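Local coordinates for initiator protein NS1 (Human bocavirus, PDB 4KW3) that probably binds the viral replication origin and nicks one DNA strand through this N-terminal nuclease domain, starting rolling-circle replication, at residues P14-V19 against R128-S133. Numbering follows the deposited sequence.
Sequences PAFTYV and RNAKSS
Three side chains carry this contact: Phe16 and Tyr18 from one face of the strand segment 14-19, and Ala130 from the loop segment 128-133. The two aromatics are two residues apart on the strand and have CG beside the backbone N and anti to the carbonyl carbon (chi1 near -60° in both), so their rings reach out on the same side. The methyl of Ala130 lies over a face of the Phe16 ring, its CB 3.5 Å from the ring centroid and 16° off the ring normal, a CH-pi contact. Offset a little toward the rim, Ala130 CB comes closest to Phe16 CD2, at 3.4 Å. Ala130 CB also meets Tyr18 OH, 3.5 Å away and well to one side of the Phe16 ring.

Tyr18 OH donates to Ala130 O at 2.6 Å, with that oxygen in the plane of the tyrosine ring. The C=O...OH angle is 114° and the donor stands above the carbonyl plane, so the bond approaches the peptide obliquely. This supplies an acceptor for the hydroxyl of a buried tyrosine.

Packing is close at Ala130 and slackens beyond it. Lys131 and Ser132 point away into exposed positions, while Ser133 turns inward but brings CB no closer than 4.4 Å to Tyr18 OH. The bend is tied internally, Asn129 O accepting from Ser133 OG at 2.7 Å and from Ser132 OG at 3.0 Å.

The Tyr18 side chain lies about 7 Å from that of His117, a predicted ligand of the divalent metal. In the Rep-type nuclease fold, the contact fastens the loop between strand 114-122 and helix 134-149 to strand 15-21, which pairs antiparallel with strands 114-122 and 185-191. Phe137 of helix 134-149 meets the Tyr18 ring edge-to-face, and Ile187 of strand 185-191 touches Ala130.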
ATOM      1  N   PRO A  14      19.263   8.994   3.231  1.00 58.19           N
ATOM      2  CA  PRO A  14      19.004   7.689   3.849  1.00 52.36           C
ATOM      3  C   PRO A  14      17.554   7.272   3.586  1.00 52.49           C
ATOM      4  O   PRO A  14      16.683   8.145   3.429  1.00 55.99           O
ATOM      5  CB  PRO A  14      19.225   7.967   5.337  1.00 47.50           C
ATOM      6  CG  PRO A  14      18.818   9.395   5.506  1.00 44.01           C
ATOM      7  CD  PRO A  14      19.235  10.088   4.224  1.00 56.00           C
ATOM      8  N   ALA A  15      17.316   5.964   3.500  1.00 42.19           N
ATOM      9  CA  ALA A  15      15.972   5.430   3.240  1.00 41.48           C
ATOM     10  C   ALA A  15      15.456   4.618   4.420  1.00 43.97           C
ATOM     11  O   ALA A  15      16.216   3.924   5.097  1.00 40.37           O
ATOM     12  CB  ALA A  15      15.951   4.570   1.953  1.00 35.47           C
ATOM     13  N   PHE A  16      14.153   4.685   4.641  1.00 44.44           N
ATOM     14  CA  PHE A  16      13.537   3.970   5.748  1.00 41.72           C
ATOM     15  C   PHE A  16      12.280   3.266   5.272  1.00 36.35           C
ATOM     16  O   PHE A  16      11.645   3.689   4.298  1.00 35.71           O
ATOM     17  CB  PHE A  16      13.245   4.941   6.903  1.00 32.36           C
ATOM     18  CG  PHE A  16      14.472   5.620   7.416  1.00 40.72           C
ATOM     19  CD1 PHE A  16      14.923   6.803   6.832  1.00 39.06           C
ATOM     20  CD2 PHE A  16      15.223   5.045   8.454  1.00 35.46           C
ATOM     21  CE1 PHE A  16      16.092   7.419   7.285  1.00 45.28           C
ATOM     22  CE2 PHE A  16      16.387   5.657   8.916  1.00 40.80           C
ATOM     23  CZ  PHE A  16      16.819   6.846   8.331  1.00 46.05           C
ATOM     24  N   THR A  17      11.934   2.184   5.948  1.00 30.55           N
ATOM     25  CA  THR A  17      10.767   1.397   5.567  1.00 31.74           C
ATOM     26  C   THR A  17       9.770   1.317   6.721  1.00 39.66           C
ATOM     27  O   THR A  17      10.136   0.996   7.867  1.00 44.28           O
ATOM     28  CB  THR A  17      11.191  -0.005   5.080  1.00 39.30           C
ATOM     29  OG1 THR A  17      12.083   0.139   3.963  1.00 36.20           O
ATOM     30  CG2 THR A  17       9.959  -0.863   4.660  1.00 41.34           C
ATOM     31  N   TYR A  18       8.517   1.655   6.428  1.00 41.78           N
ATOM     32  CA  TYR A  18       7.453   1.589   7.435  1.00 38.37           C
ATOM     33  C   TYR A  18       6.362   0.590   7.044  1.00 41.31           C
ATOM     34  O   TYR A  18       6.146   0.301   5.856  1.00 39.65           O
ATOM     35  CB  TYR A  18       6.797   2.957   7.624  1.00 33.50           C
ATOM     36  CG  TYR A  18       7.715   4.060   8.114  1.00 40.47           C
ATOM     37  CD1 TYR A  18       8.473   4.811   7.224  1.00 36.71           C
ATOM     38  CD2 TYR A  18       7.792   4.372   9.465  1.00 39.43           C
ATOM     39  CE1 TYR A  18       9.288   5.841   7.668  1.00 35.95           C
ATOM     40  CE2 TYR A  18       8.610   5.375   9.916  1.00 40.79           C
ATOM     41  CZ  TYR A  18       9.361   6.113   9.016  1.00 41.34           C
ATOM     42  OH  TYR A  18      10.192   7.121   9.488  1.00 43.69           O
ATOM     43  N   VAL A  19       5.655   0.088   8.051  1.00 38.98           N
ATOM     44  CA  VAL A  19       4.451  -0.681   7.801  1.00 34.62           C
ATOM     45  C   VAL A  19       3.264  -0.011   8.477  1.00 38.50           C
ATOM     46  O   VAL A  19       3.246   0.180   9.699  1.00 40.39           O
ATOM     47  CB  VAL A  19       4.553  -2.144   8.280  1.00 43.30           C
ATOM     48  CG1 VAL A  19       3.209  -2.856   8.021  1.00 35.21           C
ATOM     49  CG2 VAL A  19       5.650  -2.853   7.541  1.00 43.92           C
ATOM     50  N   ARG A 128      18.037   9.551  13.373  1.00 68.76           N
ATOM     51  CA  ARG A 128      17.718  10.359  14.529  1.00 78.21           C
ATOM     52  C   ARG A 128      16.192  10.566  14.668  1.00 77.83           C
ATOM     53  O   ARG A 128      15.657  10.545  15.778  1.00 88.09           O
ATOM     54  CB  ARG A 128      18.521  11.667  14.404  1.00 79.26           C
ATOM     55  CG  ARG A 128      18.771  12.456  15.658  1.00 91.65           C
ATOM     56  CD  ARG A 128      19.368  13.819  15.303  1.00108.36           C
ATOM     57  NE  ARG A 128      18.704  14.432  14.151  1.00122.71           N
ATOM     58  CZ  ARG A 128      17.573  15.132  14.210  1.00125.78           C
ATOM     59  NH1 ARG A 128      16.985  15.352  15.380  1.00127.15           N
ATOM     60  NH2 ARG A 128      17.046  15.639  13.099  1.00121.60           N
ATOM     61  N   ASN A 129      15.507  10.807  13.551  1.00 69.27           N
ATOM     62  CA  ASN A 129      14.058  11.059  13.567  1.00 64.79           C
ATOM     63  C   ASN A 129      13.119  10.014  12.949  1.00 57.49           C
ATOM     64  O   ASN A 129      11.905  10.085  13.144  1.00 60.49           O
ATOM     65  CB  ASN A 129      13.727  12.461  13.021  1.00 41.66           C
ATOM     66  CG  ASN A 129      13.952  12.591  11.518  1.00 55.66           C
ATOM     67  OD1 ASN A 129      14.517  11.702  10.865  1.00 60.76           O
ATOM     68  ND2 ASN A 129      13.505  13.716  10.960  1.00 43.97           N
ATOM     69  N   ALA A 130      13.649   9.065  12.184  1.00 47.73           N
ATOM     70  CA  ALA A 130      12.764   8.142  11.467  1.00 43.41           C
ATOM     71  C   ALA A 130      11.793   7.335  12.340  1.00 42.16           C
ATOM     72  O   ALA A 130      10.608   7.257  12.022  1.00 46.26           O
ATOM     73  CB  ALA A 130      13.571   7.212  10.559  1.00 36.72           C
ATOM     74  N   LYS A 131      12.278   6.728  13.414  1.00 37.23           N
ATOM     75  CA  LYS A 131      11.403   5.947  14.288  1.00 47.43           C
ATOM     76  C   LYS A 131      10.380   6.830  15.001  1.00 47.22           C
ATOM     77  O   LYS A 131       9.200   6.482  15.105  1.00 57.31           O
ATOM     78  CB  LYS A 131      12.204   5.132  15.317  1.00 49.40           C
ATOM     79  CG  LYS A 131      11.313   4.239  16.158  1.00 51.25           C
ATOM     80  CD  LYS A 131      12.050   3.168  16.906  1.00 58.87           C
ATOM     81  CE  LYS A 131      11.051   2.347  17.726  1.00 69.14           C
ATOM     82  NZ  LYS A 131      11.708   1.318  18.581  1.00 82.26           N
ATOM     83  N   SER A 132      10.839   7.971  15.495  1.00 41.96           N
ATOM     84  CA  SER A 132       9.993   8.871  16.282  1.00 52.01           C
ATOM     85  C   SER A 132       8.912   9.535  15.425  1.00 49.99           C
ATOM     86  O   SER A 132       7.936  10.084  15.951  1.00 50.62           O
ATOM     87  CB  SER A 132      10.845   9.937  16.980  1.00 42.77           C
ATOM     88  OG  SER A 132      11.378  10.858  16.038  1.00 72.03           O
ATOM     89  N   SER A 133       9.076   9.467  14.104  1.00 44.27           N
ATOM     90  CA  SER A 133       8.119  10.095  13.213  1.00 39.00           C
ATOM     91  C   SER A 133       6.927   9.206  12.944  1.00 51.45           C
ATOM     92  O   SER A 133       6.024   9.616  12.233  1.00 46.58           O
ATOM     93  CB  SER A 133       8.757  10.514  11.898  1.00 43.27           C
ATOM     94  OG  SER A 133       9.771  11.459  12.137  1.00 51.96           O
TER